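Glycosyl transferase, group 1 family protein (Staphylococcus aureus, PDB 4WAD) is a group 1 family glycosyltransferase of the GT-B clan, named TarM, whose model holds uridine-diphosphate-N-acetylglucosamine. Local coordinates at residues K324-I329 with F398-S403; L341-E346 with E374-E379; K356-G361 with F383-T388. All coordinates share one frame; numbering follows the deposited sequence.

Interaction 1: residues K324-I329 with F398-S403. With UD1 (uridine-diphosphate-N-acetylglucosamine), chain B.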
loop_
_atom_site.group_PDB
_atom_site.type_symbol
_atom_site.label_atom_id
_atom_site.label_comp_id
_atom_site.label_asym_id
_atom_site.label_seq_id
_atom_site.Cartn_x
_atom_site.Cartn_y
_atom_site.Cartn_z
ATOM N N LYS A 324 56.801 -17.117 9.136
ATOM C CA LYS A 324 55.755 -17.280 10.145
ATOM C C LYS A 324 54.364 -16.933 9.624
ATOM O O LYS A 324 53.794 -15.898 9.971
ATOM C CB LYS A 324 56.084 -16.432 11.371
ATOM C CG LYS A 324 57.501 -16.645 11.878
ATOM C CD LYS A 324 57.846 -15.692 13.003
ATOM C CE LYS A 324 59.143 -16.091 13.686
ATOM N NZ LYS A 324 59.331 -15.373 14.974
ATOM N N ILE A 325 53.826 -17.819 8.792
ATOM C CA ILE A 325 52.506 -17.628 8.213
ATOM C C ILE A 325 51.497 -18.582 8.841
ATOM O O ILE A 325 51.656 -19.803 8.785
ATOM C CB ILE A 325 52.526 -17.831 6.685
ATOM C CG1 ILE A 325 53.381 -16.750 6.019
ATOM C CG2 ILE A 325 51.114 -17.806 6.120
ATOM C CD1 ILE A 325 53.433 -16.850 4.509
ATOM N N VAL A 326 50.468 -18.011 9.455
ATOM C CA VAL A 326 49.375 -18.787 10.019
ATOM C C VAL A 326 48.118 -18.419 9.239
ATOM O O VAL A 326 47.916 -17.255 8.908
ATOM C CB VAL A 326 49.200 -18.509 11.530
ATOM C CG1 VAL A 326 47.931 -19.155 12.061
ATOM C CG2 VAL A 326 50.414 -18.994 12.305
ATOM N N GLY A 327 47.286 -19.399 8.914
ATOM C CA GLY A 327 46.098 -19.107 8.135
ATOM C C GLY A 327 44.823 -19.685 8.711
ATOM O O GLY A 327 44.842 -20.710 9.392
ATOM N N HIS A 328 43.709 -19.009 8.453
ATOM C CA HIS A 328 42.400 -19.573 8.742
ATOM C C HIS A 328 41.512 -19.429 7.517
ATOM O O HIS A 328 40.873 -18.395 7.317
ATOM C CB HIS A 328 41.749 -18.900 9.950
ATOM C CG HIS A 328 40.415 -19.478 10.315
ATOM N ND1 HIS A 328 40.272 -20.742 10.850
ATOM C CD2 HIS A 328 39.165 -18.965 10.228
ATOM C CE1 HIS A 328 38.993 -20.982 11.075
ATOM N NE2 HIS A 328 38.299 -19.920 10.706
ATOM N N ILE A 329 41.493 -20.470 6.693
ATOM C CA ILE A 329 40.634 -20.503 5.517
ATOM C C ILE A 329 39.307 -21.170 5.862
ATOM O O ILE A 329 39.249 -22.377 6.101
ATOM C CB ILE A 329 41.304 -21.246 4.350
ATOM C CG1 ILE A 329 42.660 -20.615 4.027
ATOM C CG2 ILE A 329 40.411 -21.232 3.124
ATOM C CD1 ILE A 329 43.362 -21.254 2.851
ATOM N N PHE A 398 51.212 -22.274 4.015
ATOM C CA PHE A 398 51.058 -22.110 5.456
ATOM C C PHE A 398 52.131 -22.913 6.183
ATOM O O PHE A 398 52.678 -23.864 5.626
ATOM C CB PHE A 398 49.668 -22.567 5.918
ATOM C CG PHE A 398 48.536 -21.710 5.419
ATOM C CD1 PHE A 398 48.767 -20.425 4.949
ATOM C CD2 PHE A 398 47.234 -22.188 5.442
ATOM C CE1 PHE A 398 47.718 -19.637 4.498
ATOM C CE2 PHE A 398 46.183 -21.408 4.993
ATOM C CZ PHE A 398 46.425 -20.129 4.522
ATOM N N LYS A 399 52.443 -22.522 7.414
ATOM C CA LYS A 399 53.238 -23.370 8.295
ATOM C C LYS A 399 52.275 -24.259 9.054
ATOM O O LYS A 399 52.577 -25.409 9.375
ATOM C CB LYS A 399 54.087 -22.540 9.257
ATOM C CG LYS A 399 55.194 -21.773 8.578
ATOM C CD LYS A 399 55.761 -20.698 9.475
ATOM C CE LYS A 399 56.404 -21.256 10.722
ATOM N NZ LYS A 399 56.972 -20.136 11.521
ATOM N N LEU A 400 51.099 -23.700 9.315
ATOM C CA LEU A 400 50.045 -24.382 10.045
ATOM C C LEU A 400 48.726 -23.640 9.852
ATOM O O LEU A 400 48.715 -22.435 9.593
ATOM C CB LEU A 400 50.409 -24.494 11.531
ATOM C CG LEU A 400 50.674 -23.215 12.333
ATOM C CD1 LEU A 400 49.400 -22.646 12.948
ATOM C CD2 LEU A 400 51.722 -23.465 13.409
ATOM N N VAL A 401 47.618 -24.364 9.972
ATOM C CA VAL A 401 46.295 -23.761 9.863
ATOM C C VAL A 401 45.649 -23.753 11.250
ATOM O O VAL A 401 46.059 -24.508 12.128
ATOM C CB VAL A 401 45.419 -24.518 8.844
ATOM C CG1 VAL A 401 44.258 -23.656 8.380
ATOM C CG2 VAL A 401 46.255 -24.932 7.648
ATOM N N VAL A 402 44.664 -22.884 11.459
ATOM C CA VAL A 402 44.008 -22.780 12.761
ATOM C C VAL A 402 42.492 -22.716 12.605
ATOM O O VAL A 402 41.987 -22.203 11.605
ATOM C CB VAL A 402 44.491 -21.539 13.547
ATOM C CG1 VAL A 402 45.896 -21.758 14.092
ATOM C CG2 VAL A 402 44.439 -20.300 12.667
ATOM N N SER A 403 41.773 -23.244 13.592
ATOM C CA SER A 403 40.313 -23.247 13.567
ATOM C C SER A 403 39.736 -23.557 14.940
ATOM O O SER A 403 40.422 -24.102 15.805
ATOM C CB SER A 403 39.788 -24.266 12.550
ATOM O OG SER A 403 40.066 -23.865 11.220
HETATM C "C1'" UD1 B . 30.706 -28.539 8.129
HETATM C "C2'" UD1 B . 30.384 -29.997 8.485
HETATM C "C3'" UD1 B . 29.255 -30.109 9.498
HETATM C "C4'" UD1 B . 29.502 -29.171 10.666
HETATM C "C5'" UD1 B . 29.574 -27.753 10.126
HETATM C "C6'" UD1 B . 29.674 -26.742 11.265
HETATM C "C7'" UD1 B . 30.319 -32.122 7.271
HETATM C "C8'" UD1 B . 30.320 -32.776 5.923
HETATM N "N2'" UD1 B . 30.095 -30.804 7.303
HETATM O "O1'" UD1 B . 29.823 -28.021 7.137
HETATM O "O3'" UD1 B . 29.248 -31.451 9.972
HETATM O "O4'" UD1 B . 28.471 -29.304 11.652
HETATM O "O5'" UD1 B . 30.725 -27.672 9.281
HETATM O "O6'" UD1 B . 30.394 -25.577 10.844
HETATM O "O7'" UD1 B . 30.522 -32.772 8.282
HETATM N N1 UD1 B . 36.128 -23.474 1.748
HETATM C C2 UD1 B . 36.720 -23.216 0.491
HETATM N N3 UD1 B . 37.356 -22.059 0.267
HETATM C C4 UD1 B . 37.443 -21.131 1.225
HETATM C C5 UD1 B . 36.868 -21.363 2.472
HETATM C C6 UD1 B . 36.204 -22.558 2.720
HETATM O O2 UD1 B . 36.650 -24.068 -0.421
HETATM O O4 UD1 B . 38.040 -20.055 1.001
HETATM C C1B UD1 B . 35.431 -24.740 1.993
HETATM C C2B UD1 B . 36.416 -25.867 2.257
HETATM O "O2'" UD1 B . 36.665 -26.612 1.060
HETATM C C3B UD1 B . 35.741 -26.737 3.299
HETATM C C4B UD1 B . 34.676 -25.854 3.926
HETATM O O4B UD1 B . 34.624 -24.643 3.169
HETATM O O3B UD1 B . 35.111 -27.866 2.685
HETATM C C5B UD1 B . 35.034 -25.542 5.369
HETATM O O5B UD1 B . 34.416 -26.488 6.234
HETATM P PA UD1 B . 33.011 -26.126 6.931
HETATM O O1A UD1 B . 33.112 -26.562 8.372
HETATM O O2A UD1 B . 32.706 -24.685 6.601
HETATM O O3A UD1 B . 31.945 -27.059 6.154
HETATM P PB UD1 B . 30.349 -26.809 6.218
HETATM O O1B UD1 B . 30.081 -25.517 6.951
HETATM O O2B UD1 B . 29.785 -27.010 4.835
#
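Strand 325-329 and segment 398-403 run in the same general sense, their end-to-end directions 54° apart, and pair in parallel register at Gly327 and Val401. Lys399 N donates to Ile325 O at 3.1 Å, Gly327 N makes a weak bond to Leu400 O, and Val402 N reaches Gly327 O at 3.0 Å. Gly327, with no side chain of its own, lets the Phe398 ring lie against the backbone: its CA sits over one ring face in a CH-pi contact, 3.9 Å from the centroid. Ile325 CG2 and Ile329 CD1 approach the same ring obliquely, near Phe398 CD1 and CE2 respectively. On the other face of the sheet, Val326 splits its branches, CG2 meeting Leu400 CD1 at 3.8 Å and CG1 meeting Val402 CG2 at 3.7 Å. His328 carries its ring with CG anti to the backbone N (chi1 -178°), which brings ND1 to Val402 O in a hydrogen bond whose very short modelled length is doubtful. Ser403 OG also bonds to Val402 O, from above the carbonyl plane. The lysine ammonium groups find partners elsewhere, Lys324 in a salt bridge to Asp352 and Lys399 in a hydrogen bond to Val462 O. Strand 325-329 is thus held between two neighbours of a parallel sheet, with strand 356-360 along its other edge, while helix 412-419 receives Val401 and Ser403 through Ala417 and Met414.

Interaction 2: residues L341-E346 with E374-E379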
loop_
_atom_site.group_PDB
_atom_site.type_symbol
_atom_site.label_atom_id
_atom_site.label_comp_id
_atom_site.label_asym_id
_atom_site.label_seq_id
_atom_site.Cartn_x
_atom_site.Cartn_y
_atom_site.Cartn_z
ATOM N N LEU A 341 39.059 -16.946 18.969
ATOM C CA LEU A 341 40.358 -17.297 18.392
ATOM C C LEU A 341 41.167 -16.062 17.993
ATOM O O LEU A 341 42.387 -16.061 18.121
ATOM C CB LEU A 341 40.203 -18.245 17.182
ATOM C CG LEU A 341 39.943 -17.806 15.729
ATOM C CD1 LEU A 341 41.183 -17.239 15.037
ATOM C CD2 LEU A 341 39.410 -18.974 14.910
ATOM N N ILE A 342 40.519 -15.011 17.497
ATOM C CA ILE A 342 41.293 -13.849 17.061
ATOM C C ILE A 342 41.867 -13.156 18.291
ATOM O O ILE A 342 42.818 -12.379 18.192
ATOM C CB ILE A 342 40.457 -12.863 16.184
ATOM C CG1 ILE A 342 39.603 -11.900 17.017
ATOM C CG2 ILE A 342 39.631 -13.623 15.159
ATOM C CD1 ILE A 342 40.270 -10.554 17.300
ATOM N N GLU A 343 41.295 -13.458 19.452
ATOM C CA GLU A 343 41.900 -13.051 20.709
ATOM C C GLU A 343 42.872 -14.124 21.193
ATOM O O GLU A 343 43.016 -14.353 22.395
ATOM C CB GLU A 343 40.834 -12.754 21.770
ATOM C CG GLU A 343 40.005 -11.511 21.459
ATOM C CD GLU A 343 39.028 -11.153 22.564
ATOM O OE1 GLU A 343 38.156 -11.984 22.893
ATOM O OE2 GLU A 343 39.137 -10.031 23.106
ATOM N N VAL A 344 43.516 -14.797 20.239
ATOM C CA VAL A 344 44.742 -15.542 20.513
ATOM C C VAL A 344 45.834 -15.008 19.588
ATOM O O VAL A 344 47.017 -15.133 19.890
ATOM C CB VAL A 344 44.593 -17.080 20.319
ATOM C CG1 VAL A 344 43.196 -17.548 20.688
ATOM C CG2 VAL A 344 44.971 -17.508 18.902
ATOM N N ALA A 345 45.435 -14.413 18.463
ATOM C CA ALA A 345 46.382 -13.750 17.567
ATOM C C ALA A 345 47.083 -12.637 18.335
ATOM O O ALA A 345 48.306 -12.615 18.468
ATOM C CB ALA A 345 45.667 -13.194 16.343
ATOM N N GLU A 346 46.260 -11.715 18.816
ATOM C CA GLU A 346 46.592 -10.708 19.814
ATOM C C GLU A 346 47.482 -11.200 20.949
ATOM O O GLU A 346 48.311 -10.456 21.470
ATOM C CB GLU A 346 45.286 -10.209 20.409
ATOM C CG GLU A 346 45.015 -8.746 20.367
ATOM C CD GLU A 346 43.762 -8.462 21.147
ATOM O OE1 GLU A 346 43.845 -8.143 22.341
ATOM O OE2 GLU A 346 42.673 -8.674 20.586
ATOM N N GLU A 374 41.619 -3.734 13.514
ATOM C CA GLU A 374 42.148 -2.383 13.339
ATOM C C GLU A 374 41.894 -1.534 14.584
ATOM O O GLU A 374 42.590 -0.547 14.826
ATOM C CB GLU A 374 41.531 -1.713 12.108
ATOM C CG GLU A 374 40.212 -1.000 12.376
ATOM C CD GLU A 374 39.412 -0.749 11.113
ATOM O OE1 GLU A 374 39.700 -1.393 10.082
ATOM O OE2 GLU A 374 38.488 0.094 11.153
ATOM N N ASP A 375 40.893 -1.926 15.371
ATOM C CA ASP A 375 40.668 -1.333 16.686
ATOM C C ASP A 375 41.878 -1.636 17.557
ATOM O O ASP A 375 42.169 -0.936 18.527
ATOM C CB ASP A 375 39.395 -1.889 17.332
ATOM C CG ASP A 375 38.137 -1.503 16.579
ATOM O OD1 ASP A 375 38.233 -1.184 15.376
ATOM O OD2 ASP A 375 37.048 -1.528 17.192
ATOM N N LYS A 376 42.571 -2.703 17.182
ATOM C CA LYS A 376 43.755 -3.172 17.874
ATOM C C LYS A 376 44.944 -3.080 16.923
ATOM O O LYS A 376 46.080 -3.378 17.293
ATOM C CB LYS A 376 43.527 -4.599 18.358
ATOM C CG LYS A 376 42.126 -4.782 18.922
ATOM C CD LYS A 376 41.892 -6.200 19.354
ATOM C CE LYS A 376 40.574 -6.365 20.097
ATOM N NZ LYS A 376 40.463 -7.730 20.692
ATOM N N ASN A 377 44.648 -2.664 15.693
ATOM C CA ASN A 377 45.653 -2.392 14.666
ATOM C C ASN A 377 46.546 -3.590 14.400
ATOM O O ASN A 377 47.773 -3.490 14.420
ATOM C CB ASN A 377 46.488 -1.180 15.064
ATOM C CG ASN A 377 45.632 -0.038 15.545
ATOM O OD1 ASN A 377 45.119 0.758 14.758
ATOM N ND2 ASN A 377 45.413 0.005 16.844
ATOM N N LEU A 378 45.908 -4.729 14.161
ATOM C CA LEU A 378 46.618 -5.930 13.761
ATOM C C LEU A 378 46.503 -6.078 12.247
ATOM O O LEU A 378 46.820 -7.128 11.690
ATOM C CB LEU A 378 46.073 -7.165 14.489
ATOM C CG LEU A 378 45.935 -7.083 16.016
ATOM C CD1 LEU A 378 45.607 -8.446 16.609
ATOM C CD2 LEU A 378 47.180 -6.510 16.665
ATOM N N GLU A 379 46.039 -5.014 11.592
ATOM C CA GLU A 379 46.066 -4.932 10.134
ATOM C C GLU A 379 47.518 -5.055 9.695
ATOM O O GLU A 379 47.831 -5.672 8.675
ATOM C CB GLU A 379 45.451 -3.621 9.637
ATOM C CG GLU A 379 45.414 -3.506 8.127
ATOM C CD GLU A 379 44.606 -4.617 7.483
ATOM O OE1 GLU A 379 45.036 -5.132 6.430
ATOM O OE2 GLU A 379 43.537 -4.968 8.024
#
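One ammonium group, that of Lys376, faces two carboxylates of helix 339-349, a three-residue salt-bridge network in a contact that buries just 211 Å² in all. Glu346 OE2 lies nearest to Lys376 NZ, but the placement of this carboxylate oxygen is doubtful, so little can be drawn from the length of this salt bridge. Glu343 OE2 is the looser partner, 3.6 Å from Lys376 NZ. Both glutamates cross the lysine at about a right angle. Lys376 spans the gap as an extended chain, its torsions beyond CG all close to 180° (chi2 178°), so that the ammonium group ends beside the helix while the backbone stays well back from it. Such a lysine would be expected to offset some of the negative charge of the two acids.

The lysine comes from the turn that closes helix 366-373. There Asn377, with positive phi, is the C-prime residue of a Schellman motif, in which Leu378 N turns back to Ile373 O and Asn377 N to Glu374 O. Leu378 follows and supplies the apolar part of the contact: its CD1 rests 3.8 Å from Glu346 CG, at the aliphatic base of the same side chain that carries the carboxylate. Leu378 also touches Lys350. Ile342 brings CD1 to the margin of the lysine end, 4.4 Å from Lys376 NZ, and also packs against Ile369 and Met372 of helix 366-373.

Interaction 3: residues K356-G361 with F383-T388. With UD1 (uridine-diphosphate-N-acetylglucosamine), chain B.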
loop_
_atom_site.group_PDB
_atom_site.type_symbol
_atom_site.label_atom_id
_atom_site.label_comp_id
_atom_site.label_asym_id
_atom_site.label_seq_id
_atom_site.Cartn_x
_atom_site.Cartn_y
_atom_site.Cartn_z
ATOM N N LYS A 356 52.395 -13.947 11.177
ATOM C CA LYS A 356 51.372 -13.306 10.346
ATOM C C LYS A 356 50.170 -14.212 10.085
ATOM O O LYS A 356 50.295 -15.438 10.073
ATOM C CB LYS A 356 51.974 -12.851 9.015
ATOM C CG LYS A 356 53.177 -11.934 9.159
ATOM C CD LYS A 356 53.682 -11.422 7.810
ATOM C CE LYS A 356 52.675 -11.631 6.686
ATOM N NZ LYS A 356 53.345 -11.775 5.363
ATOM N N PHE A 357 49.007 -13.599 9.869
ATOM C CA PHE A 357 47.773 -14.347 9.653
ATOM C C PHE A 357 47.123 -14.003 8.315
ATOM O O PHE A 357 46.938 -12.829 7.990
ATOM C CB PHE A 357 46.777 -14.082 10.784
ATOM C CG PHE A 357 47.181 -14.660 12.116
ATOM C CD1 PHE A 357 48.147 -14.035 12.895
ATOM C CD2 PHE A 357 46.575 -15.809 12.603
ATOM C CE1 PHE A 357 48.515 -14.556 14.124
ATOM C CE2 PHE A 357 46.936 -16.333 13.835
ATOM C CZ PHE A 357 47.909 -15.705 14.594
ATOM N N HIS A 358 46.777 -15.031 7.543
ATOM C CA HIS A 358 46.041 -14.850 6.294
ATOM C C HIS A 358 44.653 -15.475 6.419
ATOM O O HIS A 358 44.525 -16.697 6.508
ATOM C CB HIS A 358 46.797 -15.470 5.109
ATOM C CG HIS A 358 48.109 -14.814 4.807
ATOM N ND1 HIS A 358 48.624 -13.784 5.569
ATOM C CD2 HIS A 358 49.014 -15.041 3.827
ATOM C CE1 HIS A 358 49.786 -13.410 5.070
ATOM N NE2 HIS A 358 50.048 -14.156 4.011
ATOM N N ILE A 359 43.617 -14.642 6.434
ATOM C CA ILE A 359 42.252 -15.147 6.554
ATOM C C ILE A 359 41.554 -15.161 5.200
ATOM O O ILE A 359 41.409 -14.122 4.556
ATOM C CB ILE A 359 41.413 -14.310 7.543
ATOM C CG1 ILE A 359 42.173 -14.107 8.858
ATOM C CG2 ILE A 359 40.053 -14.961 7.775
ATOM C CD1 ILE A 359 42.537 -15.399 9.563
ATOM N N TYR A 360 41.129 -16.346 4.770
ATOM C CA TYR A 360 40.430 -16.496 3.499
ATOM C C TYR A 360 38.955 -16.816 3.715
ATOM O O TYR A 360 38.502 -16.955 4.852
ATOM C CB TYR A 360 41.080 -17.589 2.648
ATOM C CG TYR A 360 42.465 -17.254 2.146
ATOM C CD1 TYR A 360 43.580 -17.420 2.957
ATOM C CD2 TYR A 360 42.661 -16.786 0.852
ATOM C CE1 TYR A 360 44.849 -17.122 2.498
ATOM C CE2 TYR A 360 43.927 -16.486 0.385
ATOM C CZ TYR A 360 45.016 -16.655 1.213
ATOM O OH TYR A 360 46.278 -16.358 0.757
ATOM N N GLY A 361 38.212 -16.940 2.620
ATOM C CA GLY A 361 36.791 -17.219 2.699
ATOM C C GLY A 361 35.973 -15.984 3.016
ATOM O O GLY A 361 36.520 -14.898 3.218
ATOM N N PHE A 383 45.345 -10.500 8.110
ATOM C CA PHE A 383 44.763 -10.122 6.825
ATOM C C PHE A 383 43.539 -10.956 6.450
ATOM O O PHE A 383 43.584 -12.185 6.479
ATOM C CB PHE A 383 45.813 -10.237 5.714
ATOM C CG PHE A 383 46.992 -9.323 5.890
ATOM C CD1 PHE A 383 48.087 -9.715 6.646
ATOM C CD2 PHE A 383 47.009 -8.074 5.291
ATOM C CE1 PHE A 383 49.175 -8.874 6.807
ATOM C CE2 PHE A 383 48.093 -7.228 5.447
ATOM C CZ PHE A 383 49.177 -7.629 6.207
ATOM N N LEU A 384 42.452 -10.277 6.094
ATOM C CA LEU A 384 41.270 -10.941 5.552
ATOM C C LEU A 384 41.363 -10.946 4.033
ATOM O O LEU A 384 40.868 -10.031 3.374
ATOM C CB LEU A 384 39.983 -10.243 6.000
ATOM C CG LEU A 384 39.778 -9.926 7.482
ATOM C CD1 LEU A 384 38.552 -9.049 7.657
ATOM C CD2 LEU A 384 39.648 -11.192 8.312
ATOM N N LYS A 385 42.008 -11.971 3.484
ATOM C CA LYS A 385 42.266 -12.044 2.049
ATOM C C LYS A 385 40.974 -12.018 1.237
ATOM O O LYS A 385 40.638 -11.009 0.617
ATOM C CB LYS A 385 43.065 -13.305 1.717
ATOM C CG LYS A 385 44.181 -13.620 2.705
ATOM C CD LYS A 385 45.185 -12.480 2.806
ATOM C CE LYS A 385 46.003 -12.333 1.533
ATOM N NZ LYS A 385 47.084 -11.319 1.688
ATOM N N GLY A 386 40.249 -13.132 1.250
ATOM C CA GLY A 386 38.999 -13.243 0.522
ATOM C C GLY A 386 38.694 -14.692 0.206
ATOM O O GLY A 386 39.441 -15.581 0.610
ATOM N N TYR A 387 37.606 -14.941 -0.515
ATOM C CA TYR A 387 37.263 -16.310 -0.878
ATOM C C TYR A 387 38.269 -16.863 -1.880
ATOM O O TYR A 387 38.558 -16.227 -2.896
ATOM C CB TYR A 387 35.851 -16.396 -1.457
ATOM C CG TYR A 387 35.383 -17.823 -1.617
ATOM C CD1 TYR A 387 34.927 -18.548 -0.525
ATOM C CD2 TYR A 387 35.427 -18.455 -2.851
ATOM C CE1 TYR A 387 34.509 -19.855 -0.659
ATOM C CE2 TYR A 387 35.012 -19.765 -2.995
ATOM C CZ TYR A 387 34.553 -20.458 -1.897
ATOM O OH TYR A 387 34.140 -21.762 -2.026
ATOM N N THR A 388 38.807 -18.045 -1.591
ATOM C CA THR A 388 39.773 -18.668 -2.486
ATOM C C THR A 388 39.215 -19.941 -3.124
ATOM O O THR A 388 38.875 -20.907 -2.435
ATOM C CB THR A 388 41.102 -18.983 -1.754
ATOM O OG1 THR A 388 41.892 -19.876 -2.549
ATOM C CG2 THR A 388 40.846 -19.614 -0.393
HETATM C "C1'" UD1 B . 30.706 -28.539 8.129
HETATM C "C2'" UD1 B . 30.384 -29.997 8.485
HETATM C "C3'" UD1 B . 29.255 -30.109 9.498
HETATM C "C4'" UD1 B . 29.502 -29.171 10.666
HETATM C "C5'" UD1 B . 29.574 -27.753 10.126
HETATM C "C6'" UD1 B . 29.674 -26.742 11.265
HETATM C "C7'" UD1 B . 30.319 -32.122 7.271
HETATM C "C8'" UD1 B . 30.320 -32.776 5.923
HETATM N "N2'" UD1 B . 30.095 -30.804 7.303
HETATM O "O1'" UD1 B . 29.823 -28.021 7.137
HETATM O "O3'" UD1 B . 29.248 -31.451 9.972
HETATM O "O4'" UD1 B . 28.471 -29.304 11.652
HETATM O "O5'" UD1 B . 30.725 -27.672 9.281
HETATM O "O6'" UD1 B . 30.394 -25.577 10.844
HETATM O "O7'" UD1 B . 30.522 -32.772 8.282
HETATM N N1 UD1 B . 36.128 -23.474 1.748
HETATM C C2 UD1 B . 36.720 -23.216 0.491
HETATM N N3 UD1 B . 37.356 -22.059 0.267
HETATM C C4 UD1 B . 37.443 -21.131 1.225
HETATM C C5 UD1 B . 36.868 -21.363 2.472
HETATM C C6 UD1 B . 36.204 -22.558 2.720
HETATM O O2 UD1 B . 36.650 -24.068 -0.421
HETATM O O4 UD1 B . 38.040 -20.055 1.001
HETATM C C1B UD1 B . 35.431 -24.740 1.993
HETATM C C2B UD1 B . 36.416 -25.867 2.257
HETATM O "O2'" UD1 B . 36.665 -26.612 1.060
HETATM C C3B UD1 B . 35.741 -26.737 3.299
HETATM C C4B UD1 B . 34.676 -25.854 3.926
HETATM O O4B UD1 B . 34.624 -24.643 3.169
HETATM O O3B UD1 B . 35.111 -27.866 2.685
HETATM C C5B UD1 B . 35.034 -25.542 5.369
HETATM O O5B UD1 B . 34.416 -26.488 6.234
HETATM P PA UD1 B . 33.011 -26.126 6.931
HETATM O O1A UD1 B . 33.112 -26.562 8.372
HETATM O O2A UD1 B . 32.706 -24.685 6.601
HETATM O O3A UD1 B . 31.945 -27.059 6.154
HETATM P PB UD1 B . 30.349 -26.809 6.218
HETATM O O1B UD1 B . 30.081 -25.517 6.951
HETATM O O2B UD1 B . 29.785 -27.010 4.835
#
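Strands 356-360 and 382-384 pair in parallel, with His358 opposite Phe383 and Ile359 opposite Leu384, and the bonding continues through Lys385 to Gly386. Helix 366-373 connects them, making a beta-alpha-beta crossover in a Rossmann-like domain of the GT-B fold. Phe383 N donates to Phe357 O at 2.8 Å, Ile359 N to Phe383 O, and Lys385 N to Ile359 O; the last two bonds are modelled very short. Gly361 N adds a further backbone bond, to Gly386 O at 2.7 Å.

Phe357 O is gripped twice, since His358 ND1 also donates to it, at 3.1 Å, and the two donors arrive from opposite faces of its plane. Near the face of the sheet that bears His358 and Phe383, Lys385, its CG anti to the carbonyl carbon (chi1 -41°), sets that CG over the centre of the Tyr360 ring, 3.5 Å from the centroid, in a CH-pi contact; the chain beyond bends at chi2 and chi3. On the opposite face, Ile359 and Leu384 lie side by side, Ile359 CB meeting Leu384 CD2 at 3.7 Å, and Leu384 goes on to pack against Ile369 and Ala370 of the connecting helix.

At the loop end the pair meets the uracil of uridine-diphosphate-N-acetylglucosamine. Tyr387 CE1 lies 3.7 Å from its C4, while the Thr388 backbone meets it through two weak hydrogen bonds: Thr388 N to O4 at 3.4 Å, and the ligand's N3 to Thr388 O at 3.3 Å.

How the interactions relate
The three contacts illustrate how a parallel alpha/beta domain is built from chain segments brought together over short and long loops. Interactions 1 and 3 share one sheet, ordered 382-384, 356-360, 325-329, 400-401, and their centres lie about 10 Å apart. Strands 325-329 and 356-360 join them directly, through backbone bonds between Lys324, Val326 and Lys356. Along the chain, both other contacts fall inside the loop closed by interaction 1, whereas the segments of interactions 2 and 3 alternate. Interaction 2, about 15 Å from interaction 1 and 14 Å from interaction 3 between centres, joins helix 339-349 to the turn that follows helix 366-373 and touches the sheet where Ala345 meets Phe357. Interactions 1 and 3 both reach uridine-diphosphate-N-acetylglucosamine, through Ile329 and segment 383-388.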